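Local coordinates for protein tryptophanyl-tRNA synthetase (PDB 2YY5) that probably charges tRNA(Trp) with tryptophan at the expense of ATP, working as a homodimeric class I aminoacyl-tRNA synthetase, at residues Asn21-Met26 against Leu255-Lys260; Gln27-Leu32 against Cys36-Phe41; Asp63-Leu68 against Ala78-Gln83. The protein carries 1 engineered substitution. One frame throughout, in Å; residues are numbered along the deposited sequence.

Contact 1 of 3, residues Asn21-Met26 against Leu255-Lys260; sequences NYLGVM and LKALLK. With WSA (5'-O-[(L-tryptophylamino)sulfonyl]adenosine), chain J.
L258 leaves its helix with CG anti to its own carbonyl carbon (chi1 -62°) and CD1 anti to CA (chi2 -177°), which leaves CD2 as the methyl that turns to L23. L23 offers both CG and CD1 to helix 246-259. L23 CD1 lies 4.0 Å from L258 CD2, and the two leucines cross at about a right angle, meeting through single methyls. Lower on the same side chain, L23 CG rests 4.0 Å from A257 CB, so one leucine touches two consecutive residues of helix 246-259, A257 by CG and L258 by CD1.

Helix 19-26 carries the end of the predicted HIGH region, the class I synthetase signature at the nucleotide site of the Rossmann-type catalytic domain. L23 points from it into the protein, while G24 and V25 meet the bound tryptophanyl-sulfamoyl adenosine. With no side chain at 24, the ligand's N3 approaches to 3.5 Å from G24 CA, and V25 CG1 comes equally near the ribose, 3.5 Å from O3'. The helix is wider than regular here: N21 O takes the amide of V25 at 3.1 Å and, weakly, that of M26.

L23 also packs on I193, whose backbone N is hydrogen-bonded to the ligand, and L23 O accepts from T190 OG1. T190 touches A257 too. Away from L23, L258 packs on A294 and T295 of helix 284-308.

Contact 2 of 3, residues Gln27-Leu32 against Cys36-Phe41; sequences QSLIEL and CQLFVF
The peptide carbonyls of L29 and L32 are the flat groups that meet the strand here. A methyl of L38 touches the first of them, L38 CD2 sitting 3.8 Å from L29 O; the same CD2 packs on L29 CG at 4.2 Å, and the methylene of L32, through CB, is 4.0 Å away from it. The L32 carbonyl is met nearly along the C=O axis by the amide of C36: C36 N is 2.6 Å from L32 O, with an N-H...O angle of 167°. This is an i to i+4 bond at the C-terminal end of helix 29-35; C36 is the first residue to leave helical geometry.

L32 CD2 then lies 4.0 Å from C36 SG, an apolar touch at the turn from helix to strand. L38, with CG anti to its backbone N (chi1 174°), extends its CD2 into the angle between L29 and L32. Farther along, L29 CD1 reaches V40 CG2 at 4.5 Å, a looser touch.

F39 and F41 meet the rings of Y146 and F81, and F41 also touches the bound ligand. Helices 19-26 and 29-35 form the beta-alpha-beta crossover from strand 6-11 to strand 37-42, which lies between strands 6-11 and 78-82 in the parallel sheet.

Contact 3 of 3, residues Asp63-Leu68 against Ala78-Gln83; sequences DLVRTL and ACLFLQ
L80 overlaps two residues one helical turn apart, V65 and L68, putting one methyl on each. L80 CD1 is 3.6 Å from L68 CD1, while L80 CD2 is 3.9 Å from V65 CG1. The arrangement belongs to the second beta-alpha-beta crossover of this Rossmann-type domain: strand 37-42 is followed by helix 54-71, and the chain then returns to lay strand 78-82 parallel beside it.

In both pairs the side chains cross obliquely, and the fork of L80 bridges V65 and L68. Two torsions set this up. L80 has its CG anti to the backbone N (chi1 171°), which carries the fork out from the strand to the helix; L68 has its CG anti to the carbonyl carbon (chi1 -64°) and brings CD1 forward to meet it.

The contact is buried and wholly apolar. Helix 311-340 covers it as well, through V314 on V65 and C317 on L80. F81, turned away from the helix, meets the ring of Y146, and L82 packs on G343 of the second subunit, so strand 78-82 runs close to the dimer interface.

The side of helix 54-71 that carries D63, R66 and T67 is polar. R66 NH1 donates to D63 OD1 at 2.9 Å in a salt bridge, with the oxygen close to the guanidinium plane and an N-H...O angle of 153°. One turn of the helix is also tied doubly at a single carbonyl: D63 O accepts from T67 N at 3.1 Å and from T67 OG1 at 3.1 Å, the two donors arriving from opposite faces of the carbonyl plane.

Contacts 2 and 3 share the parallel sheet, their centres about 11 Å apart: strand 37-42 pairs with strand 78-82 through the probable bonds V40 N to C79 O (2.8 Å) and V40 O to F81 N (3.0 Å). The centres of contacts 1 and 2 are about 14 Å apart, and the chain passes directly between them, with Y22 O probably accepting from Q27 N at 2.8 Å. Although the centres of contacts 1 and 3 are about 19 Å apart, M26 joins them, its CG 3.9 Å from L68 CD2. The adenylate analogue is touched by helix 19-26 and by F41 of contact 2, while the L68 side chain stays about 9 Å from it.

Contact 1 of 3, residues Asn21-Met26 against Leu255-Lys260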
loop_
_atom_site.group_PDB
_atom_site.type_symbol
_atom_site.label_atom_id
_atom_site.label_comp_id
_atom_site.label_asym_id
_atom_site.label_seq_id
_atom_site.Cartn_x
_atom_site.Cartn_y
_atom_site.Cartn_z
ATOM N N ASN B 21 23.855 -12.218 5.167
ATOM C CA ASN B 21 23.384 -11.555 3.954
ATOM C C ASN B 21 24.354 -11.789 2.807
ATOM O O ASN B 21 23.935 -12.095 1.685
ATOM C CB ASN B 21 23.251 -10.052 4.182
ATOM C CG ASN B 21 22.334 -9.717 5.338
ATOM O OD1 ASN B 21 21.187 -10.160 5.378
ATOM N ND2 ASN B 21 22.835 -8.926 6.284
ATOM N N TYR B 22 25.650 -11.648 3.097
ATOM C CA TYR B 22 26.682 -11.825 2.081
ATOM C C TYR B 22 26.643 -13.244 1.522
ATOM O O TYR B 22 26.511 -13.453 0.316
ATOM C CB TYR B 22 28.086 -11.548 2.649
ATOM C CG TYR B 22 29.169 -11.645 1.587
ATOM C CD1 TYR B 22 29.357 -10.617 0.662
ATOM C CD2 TYR B 22 29.934 -12.808 1.439
ATOM C CE1 TYR B 22 30.264 -10.742 -0.391
ATOM C CE2 TYR B 22 30.847 -12.946 0.385
ATOM C CZ TYR B 22 31.001 -11.904 -0.524
ATOM O OH TYR B 22 31.865 -12.020 -1.581
ATOM N N LEU B 23 26.751 -14.216 2.415
ATOM C CA LEU B 23 26.743 -15.605 2.014
ATOM C C LEU B 23 25.377 -16.044 1.488
ATOM O O LEU B 23 25.287 -16.888 0.590
ATOM C CB LEU B 23 27.193 -16.479 3.197
ATOM C CG LEU B 23 28.677 -16.903 3.227
ATOM C CD1 LEU B 23 29.551 -15.857 2.555
ATOM C CD2 LEU B 23 29.131 -17.140 4.665
ATOM N N GLY B 24 24.315 -15.451 2.024
ATOM C CA GLY B 24 22.986 -15.831 1.589
ATOM C C GLY B 24 22.639 -15.517 0.147
ATOM O O GLY B 24 22.007 -16.335 -0.531
ATOM N N VAL B 25 23.049 -14.342 -0.330
ATOM C CA VAL B 25 22.726 -13.916 -1.688
ATOM C C VAL B 25 23.793 -13.095 -2.392
ATOM O O VAL B 25 24.058 -13.311 -3.568
ATOM C CB VAL B 25 21.419 -13.078 -1.715
ATOM C CG1 VAL B 25 20.236 -13.953 -1.376
ATOM C CG2 VAL B 25 21.514 -11.925 -0.718
ATOM N N MET B 26 24.383 -12.141 -1.683
ATOM C CA MET B 26 25.406 -11.282 -2.267
ATOM C C MET B 26 26.511 -12.011 -3.018
ATOM O O MET B 26 26.770 -11.711 -4.180
ATOM C CB MET B 26 26.029 -10.389 -1.191
ATOM C CG MET B 26 25.103 -9.293 -0.730
ATOM S SD MET B 26 25.813 -8.175 0.482
ATOM C CE MET B 26 24.310 -7.327 1.016
ATOM N N LEU B 255 33.457 -21.192 6.517
ATOM C CA LEU B 255 34.847 -21.297 6.080
ATOM C C LEU B 255 34.900 -21.823 4.640
ATOM O O LEU B 255 35.636 -21.292 3.807
ATOM C CB LEU B 255 35.625 -22.251 7.006
ATOM C CG LEU B 255 37.135 -22.058 7.241
ATOM C CD1 LEU B 255 37.783 -23.421 7.440
ATOM C CD2 LEU B 255 37.793 -21.359 6.068
ATOM N N LYS B 256 34.121 -22.865 4.350
ATOM C CA LYS B 256 34.099 -23.439 3.008
ATOM C C LYS B 256 33.669 -22.420 1.944
ATOM O O LYS B 256 34.246 -22.363 0.856
ATOM C CB LYS B 256 33.172 -24.671 2.946
ATOM C CG LYS B 256 33.218 -25.376 1.577
ATOM C CD LYS B 256 32.589 -26.771 1.565
ATOM C CE LYS B 256 31.069 -26.722 1.500
ATOM N NZ LYS B 256 30.466 -28.081 1.372
ATOM N N ALA B 257 32.655 -21.622 2.271
ATOM C CA ALA B 257 32.134 -20.611 1.361
ATOM C C ALA B 257 33.125 -19.463 1.145
ATOM O O ALA B 257 33.200 -18.892 0.053
ATOM C CB ALA B 257 30.806 -20.067 1.901
ATOM N N LEU B 258 33.886 -19.125 2.179
ATOM C CA LEU B 258 34.852 -18.039 2.072
ATOM C C LEU B 258 36.088 -18.415 1.268
ATOM O O LEU B 258 36.722 -17.559 0.657
ATOM C CB LEU B 258 35.261 -17.565 3.465
ATOM C CG LEU B 258 34.132 -16.989 4.316
ATOM C CD1 LEU B 258 34.708 -16.503 5.649
ATOM C CD2 LEU B 258 33.448 -15.842 3.572
ATOM N N LEU B 259 36.421 -19.700 1.264
ATOM C CA LEU B 259 37.584 -20.180 0.537
ATOM C C LEU B 259 37.435 -20.088 -0.981
ATOM O O LEU B 259 38.437 -20.088 -1.695
ATOM C CB LEU B 259 37.891 -21.613 0.960
ATOM C CG LEU B 259 38.227 -21.741 2.452
ATOM C CD1 LEU B 259 38.416 -23.201 2.828
ATOM C CD2 LEU B 259 39.482 -20.933 2.757
ATOM N N LYS B 260 36.197 -20.001 -1.473
ATOM C CA LYS B 260 35.932 -19.898 -2.915
ATOM C C LYS B 260 36.334 -18.505 -3.395
ATOM O O LYS B 260 36.550 -18.276 -4.584
ATOM C CB LYS B 260 34.437 -20.077 -3.230
ATOM C CG LYS B 260 33.694 -21.092 -2.388
ATOM C CD LYS B 260 32.175 -20.955 -2.554
ATOM C CE LYS B 260 31.696 -21.491 -3.892
ATOM N NZ LYS B 260 31.977 -22.949 -4.039
HETATM C CD2 WSA J . 12.931 -9.194 -1.130
HETATM C CE3 WSA J . 13.837 -10.204 -1.432
HETATM C CZ3 WSA J . 13.682 -10.936 -2.602
HETATM C CH2 WSA J . 12.625 -10.657 -3.465
HETATM C CZ2 WSA J . 11.721 -9.647 -3.160
HETATM C CE2 WSA J . 11.877 -8.915 -1.989
HETATM N N11 WSA J . 11.193 -7.901 -1.464
HETATM C CD1 WSA J . 11.763 -7.525 -0.323
HETATM C CG WSA J . 12.829 -8.287 -0.082
HETATM C CB WSA J . 13.767 -8.166 1.117
HETATM C CA WSA J . 13.754 -9.436 1.972
HETATM N NH3 WSA J . 12.394 -9.727 2.441
HETATM C C WSA J . 14.680 -9.231 3.174
HETATM O O WSA J . 14.310 -8.558 4.130
HETATM N NS WSA J . 15.878 -9.803 3.122
HETATM S S WSA J . 16.899 -9.072 4.162
HETATM O O1S WSA J . 17.043 -7.622 3.808
HETATM O O2S WSA J . 16.368 -9.170 5.562
HETATM O "O5'" WSA J . 18.152 -9.754 4.034
HETATM C "C5'" WSA J . 18.723 -9.888 2.728
HETATM C "C4'" WSA J . 18.981 -11.335 2.295
HETATM O "O4'" WSA J . 19.829 -11.987 3.257
HETATM C "C3'" WSA J . 17.714 -12.185 2.182
HETATM O "O3'" WSA J . 17.820 -13.060 1.055
HETATM C "C2'" WSA J . 17.767 -12.999 3.474
HETATM O "O2'" WSA J . 17.057 -14.229 3.297
HETATM C "C1'" WSA J . 19.267 -13.284 3.506
HETATM N N9 WSA J . 19.668 -13.749 4.856
HETATM C C8 WSA J . 19.394 -13.114 5.993
HETATM N N7 WSA J . 19.945 -13.765 7.014
HETATM C C5 WSA J . 20.579 -14.827 6.521
HETATM C C4 WSA J . 20.392 -14.821 5.145
HETATM N N3 WSA J . 20.938 -15.803 4.408
HETATM C C2 WSA J . 21.646 -16.762 4.980
HETATM N N1 WSA J . 21.842 -16.793 6.286
HETATM C C6 WSA J . 21.328 -15.846 7.084
HETATM N N6 WSA J . 21.542 -15.872 8.400
#

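Contact 2 of 3, residues Gln27-Leu32 against Cys36-Phe41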
loop_
_atom_site.group_PDB
_atom_site.type_symbol
_atom_site.label_atom_id
_atom_site.label_comp_id
_atom_site.label_asym_id
_atom_site.label_seq_id
_atom_site.Cartn_x
_atom_site.Cartn_y
_atom_site.Cartn_z
ATOM N N GLN B 27 27.161 -12.965 -2.357
ATOM C CA GLN B 27 28.254 -13.725 -2.964
ATOM C C GLN B 27 27.925 -14.384 -4.305
ATOM O O GLN B 27 28.770 -14.428 -5.202
ATOM C CB GLN B 27 28.761 -14.803 -1.992
ATOM C CG GLN B 27 29.601 -15.887 -2.664
ATOM C CD GLN B 27 30.077 -16.960 -1.711
ATOM O OE1 GLN B 27 31.078 -16.787 -1.020
ATOM N NE2 GLN B 27 29.354 -18.076 -1.662
ATOM N N SER B 28 26.710 -14.902 -4.444
ATOM C CA SER B 28 26.329 -15.569 -5.681
ATOM C C SER B 28 25.835 -14.601 -6.746
ATOM O O SER B 28 25.510 -15.004 -7.862
ATOM C CB SER B 28 25.253 -16.619 -5.399
ATOM O OG SER B 28 24.069 -16.009 -4.945
ATOM N N LEU B 29 25.789 -13.322 -6.400
ATOM C CA LEU B 29 25.336 -12.283 -7.319
ATOM C C LEU B 29 26.218 -12.202 -8.555
ATOM O O LEU B 29 25.742 -11.905 -9.644
ATOM C CB LEU B 29 25.345 -10.937 -6.603
ATOM C CG LEU B 29 24.028 -10.182 -6.502
ATOM C CD1 LEU B 29 22.876 -11.129 -6.213
ATOM C CD2 LEU B 29 24.176 -9.132 -5.418
ATOM N N ILE B 30 27.509 -12.463 -8.375
ATOM C CA ILE B 30 28.481 -12.409 -9.463
ATOM C C ILE B 30 28.323 -13.528 -10.490
ATOM O O ILE B 30 28.773 -13.401 -11.628
ATOM C CB ILE B 30 29.911 -12.456 -8.901
ATOM C CG1 ILE B 30 30.149 -11.228 -8.026
ATOM C CG2 ILE B 30 30.924 -12.534 -10.035
ATOM C CD1 ILE B 30 31.406 -11.308 -7.207
ATOM N N GLU B 31 27.696 -14.623 -10.080
ATOM C CA GLU B 31 27.473 -15.757 -10.962
ATOM C C GLU B 31 26.169 -15.499 -11.704
ATOM O O GLU B 31 26.051 -15.753 -12.905
ATOM C CB GLU B 31 27.350 -17.045 -10.142
ATOM C CG GLU B 31 28.350 -17.166 -8.994
ATOM C CD GLU B 31 28.229 -18.488 -8.247
ATOM O OE1 GLU B 31 28.933 -18.672 -7.227
ATOM O OE2 GLU B 31 27.434 -19.349 -8.687
ATOM N N LEU B 32 25.194 -14.978 -10.966
ATOM C CA LEU B 32 23.875 -14.677 -11.507
ATOM C C LEU B 32 23.870 -13.678 -12.660
ATOM O O LEU B 32 23.296 -13.947 -13.711
ATOM C CB LEU B 32 22.949 -14.184 -10.384
ATOM C CG LEU B 32 22.469 -15.290 -9.438
ATOM C CD1 LEU B 32 21.676 -14.719 -8.279
ATOM C CD2 LEU B 32 21.624 -16.256 -10.230
ATOM N N CYS B 36 22.032 -14.975 -15.725
ATOM C CA CYS B 36 20.678 -14.479 -15.901
ATOM C C CYS B 36 20.596 -12.986 -16.139
ATOM O O CYS B 36 21.584 -12.265 -16.042
ATOM C CB CYS B 36 19.836 -14.787 -14.658
ATOM S SG CYS B 36 20.042 -16.418 -13.921
ATOM N N GLN B 37 19.389 -12.545 -16.473
ATOM C CA GLN B 37 19.084 -11.134 -16.644
ATOM C C GLN B 37 18.749 -10.861 -15.182
ATOM O O GLN B 37 17.682 -11.252 -14.700
ATOM C CB GLN B 37 17.842 -10.954 -17.515
ATOM C CG GLN B 37 17.279 -9.545 -17.516
ATOM C CD GLN B 37 16.050 -9.406 -18.396
ATOM O OE1 GLN B 37 15.475 -8.329 -18.501
ATOM N NE2 GLN B 37 15.644 -10.499 -19.029
ATOM N N LEU B 38 19.675 -10.222 -14.479
ATOM C CA LEU B 38 19.515 -9.982 -13.055
ATOM C C LEU B 38 18.980 -8.625 -12.634
ATOM O O LEU B 38 19.404 -7.584 -13.130
ATOM C CB LEU B 38 20.851 -10.252 -12.349
ATOM C CG LEU B 38 20.982 -9.943 -10.850
ATOM C CD1 LEU B 38 19.997 -10.804 -10.051
ATOM C CD2 LEU B 38 22.423 -10.211 -10.396
ATOM N N PHE B 39 18.037 -8.670 -11.700
ATOM C CA PHE B 39 17.416 -7.485 -11.139
ATOM C C PHE B 39 17.666 -7.527 -9.651
ATOM O O PHE B 39 17.391 -8.537 -9.000
ATOM C CB PHE B 39 15.910 -7.491 -11.396
ATOM C CG PHE B 39 15.534 -7.053 -12.775
ATOM C CD1 PHE B 39 15.497 -5.703 -13.098
ATOM C CD2 PHE B 39 15.233 -7.992 -13.759
ATOM C CE1 PHE B 39 15.165 -5.291 -14.382
ATOM C CE2 PHE B 39 14.899 -7.593 -15.047
ATOM C CZ PHE B 39 14.863 -6.240 -15.360
ATOM N N VAL B 40 18.197 -6.432 -9.122
ATOM C CA VAL B 40 18.483 -6.314 -7.703
ATOM C C VAL B 40 18.097 -4.916 -7.222
ATOM O O VAL B 40 18.380 -3.919 -7.893
ATOM C CB VAL B 40 19.977 -6.543 -7.431
ATOM C CG1 VAL B 40 20.253 -6.515 -5.927
ATOM C CG2 VAL B 40 20.395 -7.853 -8.032
ATOM N N PHE B 41 17.459 -4.831 -6.062
ATOM C CA PHE B 41 17.070 -3.527 -5.551
ATOM C C PHE B 41 17.220 -3.377 -4.039
ATOM O O PHE B 41 17.231 -4.359 -3.286
ATOM C CB PHE B 41 15.620 -3.193 -5.954
ATOM C CG PHE B 41 14.588 -4.112 -5.350
ATOM C CD1 PHE B 41 14.274 -5.330 -5.953
ATOM C CD2 PHE B 41 13.943 -3.766 -4.164
ATOM C CE1 PHE B 41 13.332 -6.195 -5.384
ATOM C CE2 PHE B 41 12.998 -4.622 -3.584
ATOM C CZ PHE B 41 12.692 -5.837 -4.196
#

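Contact 3 of 3, residues Asp63-Leu68 against Ala78-Gln83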
loop_
_atom_site.group_PDB
_atom_site.type_symbol
_atom_site.label_atom_id
_atom_site.label_comp_id
_atom_site.label_asym_id
_atom_site.label_seq_id
_atom_site.Cartn_x
_atom_site.Cartn_y
_atom_site.Cartn_z
ATOM N N ASP B 63 24.974 3.295 1.513
ATOM C CA ASP B 63 25.940 2.292 1.932
ATOM C C ASP B 63 25.716 0.901 1.325
ATOM O O ASP B 63 26.679 0.177 1.058
ATOM C CB ASP B 63 25.964 2.186 3.461
ATOM C CG ASP B 63 26.625 3.385 4.126
ATOM O OD1 ASP B 63 27.557 3.966 3.526
ATOM O OD2 ASP B 63 26.224 3.737 5.259
ATOM N N LEU B 64 24.458 0.519 1.112
ATOM C CA LEU B 64 24.176 -0.790 0.533
ATOM C C LEU B 64 24.620 -0.844 -0.927
ATOM O O LEU B 64 25.214 -1.828 -1.355
ATOM C CB LEU B 64 22.683 -1.125 0.625
ATOM C CG LEU B 64 22.276 -2.540 0.190
ATOM C CD1 LEU B 64 22.924 -3.582 1.090
ATOM C CD2 LEU B 64 20.780 -2.669 0.259
ATOM N N VAL B 65 24.335 0.213 -1.686
ATOM C CA VAL B 65 24.722 0.245 -3.086
ATOM C C VAL B 65 26.226 0.107 -3.215
ATOM O O VAL B 65 26.713 -0.597 -4.098
ATOM C CB VAL B 65 24.273 1.542 -3.786
ATOM C CG1 VAL B 65 24.826 1.587 -5.199
ATOM C CG2 VAL B 65 22.757 1.595 -3.848
ATOM N N ARG B 66 26.967 0.776 -2.340
ATOM C CA ARG B 66 28.416 0.672 -2.385
ATOM C C ARG B 66 28.876 -0.752 -2.068
ATOM O O ARG B 66 29.784 -1.273 -2.716
ATOM C CB ARG B 66 29.057 1.662 -1.417
ATOM C CG ARG B 66 29.120 3.086 -1.955
ATOM C CD ARG B 66 30.089 3.917 -1.145
ATOM N NE ARG B 66 29.770 3.885 0.278
ATOM C CZ ARG B 66 30.580 4.323 1.234
ATOM N NH1 ARG B 66 30.207 4.256 2.506
ATOM N NH2 ARG B 66 31.770 4.822 0.917
ATOM N N THR B 67 28.251 -1.388 -1.082
ATOM C CA THR B 67 28.615 -2.755 -0.732
ATOM C C THR B 67 28.381 -3.698 -1.914
ATOM O O THR B 67 29.239 -4.516 -2.250
ATOM C CB THR B 67 27.803 -3.266 0.476
ATOM O OG1 THR B 67 28.149 -2.510 1.644
ATOM C CG2 THR B 67 28.097 -4.735 0.733
ATOM N N LEU B 68 27.218 -3.577 -2.548
ATOM C CA LEU B 68 26.882 -4.430 -3.684
ATOM C C LEU B 68 27.864 -4.258 -4.837
ATOM O O LEU B 68 28.177 -5.215 -5.543
ATOM C CB LEU B 68 25.452 -4.151 -4.153
ATOM C CG LEU B 68 24.377 -4.505 -3.121
ATOM C CD1 LEU B 68 22.994 -4.191 -3.670
ATOM C CD2 LEU B 68 24.493 -5.985 -2.766
ATOM N N ALA B 78 24.059 -6.158 -14.811
ATOM C CA ALA B 78 22.826 -6.292 -14.044
ATOM C C ALA B 78 22.092 -4.960 -13.878
ATOM O O ALA B 78 22.546 -3.926 -14.364
ATOM C CB ALA B 78 23.142 -6.884 -12.673
ATOM N N CYS B 79 20.951 -5.006 -13.192
ATOM C CA CYS B 79 20.136 -3.826 -12.926
ATOM C C CYS B 79 20.002 -3.633 -11.422
ATOM O O CYS B 79 19.399 -4.462 -10.743
ATOM C CB CYS B 79 18.743 -3.989 -13.527
ATOM S SG CYS B 79 17.627 -2.638 -13.101
ATOM N N LEU B 80 20.563 -2.544 -10.906
ATOM C CA LEU B 80 20.509 -2.254 -9.476
ATOM C C LEU B 80 19.733 -0.958 -9.248
ATOM O O LEU B 80 20.155 0.106 -9.689
ATOM C CB LEU B 80 21.933 -2.131 -8.922
ATOM C CG LEU B 80 22.139 -1.616 -7.492
ATOM C CD1 LEU B 80 21.461 -2.535 -6.469
ATOM C CD2 LEU B 80 23.643 -1.519 -7.226
ATOM N N PHE B 81 18.601 -1.045 -8.558
ATOM C CA PHE B 81 17.784 0.139 -8.325
ATOM C C PHE B 81 17.286 0.310 -6.892
ATOM O O PHE B 81 17.467 -0.567 -6.056
ATOM C CB PHE B 81 16.595 0.130 -9.286
ATOM C CG PHE B 81 15.615 -0.995 -9.049
ATOM C CD1 PHE B 81 14.382 -0.745 -8.447
ATOM C CD2 PHE B 81 15.888 -2.286 -9.501
ATOM C CE1 PHE B 81 13.428 -1.760 -8.313
ATOM C CE2 PHE B 81 14.938 -3.309 -9.371
ATOM C CZ PHE B 81 13.705 -3.043 -8.778
ATOM N N LEU B 82 16.664 1.459 -6.618
ATOM C CA LEU B 82 16.118 1.743 -5.294
ATOM C C LEU B 82 14.606 1.621 -5.387
ATOM O O LEU B 82 13.958 2.402 -6.083
ATOM C CB LEU B 82 16.490 3.155 -4.836
ATOM C CG LEU B 82 15.969 3.500 -3.437
ATOM C CD1 LEU B 82 16.754 2.684 -2.431
ATOM C CD2 LEU B 82 16.114 4.989 -3.134
ATOM N N GLN B 83 14.058 0.633 -4.683
ATOM C CA GLN B 83 12.624 0.357 -4.674
ATOM C C GLN B 83 11.723 1.599 -4.667
ATOM O O GLN B 83 10.796 1.706 -5.467
ATOM C CB GLN B 83 12.292 -0.545 -3.474
ATOM C CG GLN B 83 10.831 -0.961 -3.362
ATOM C CD GLN B 83 10.583 -1.863 -2.168
ATOM O OE1 GLN B 83 11.294 -1.791 -1.170
ATOM N NE2 GLN B 83 9.561 -2.704 -2.258
#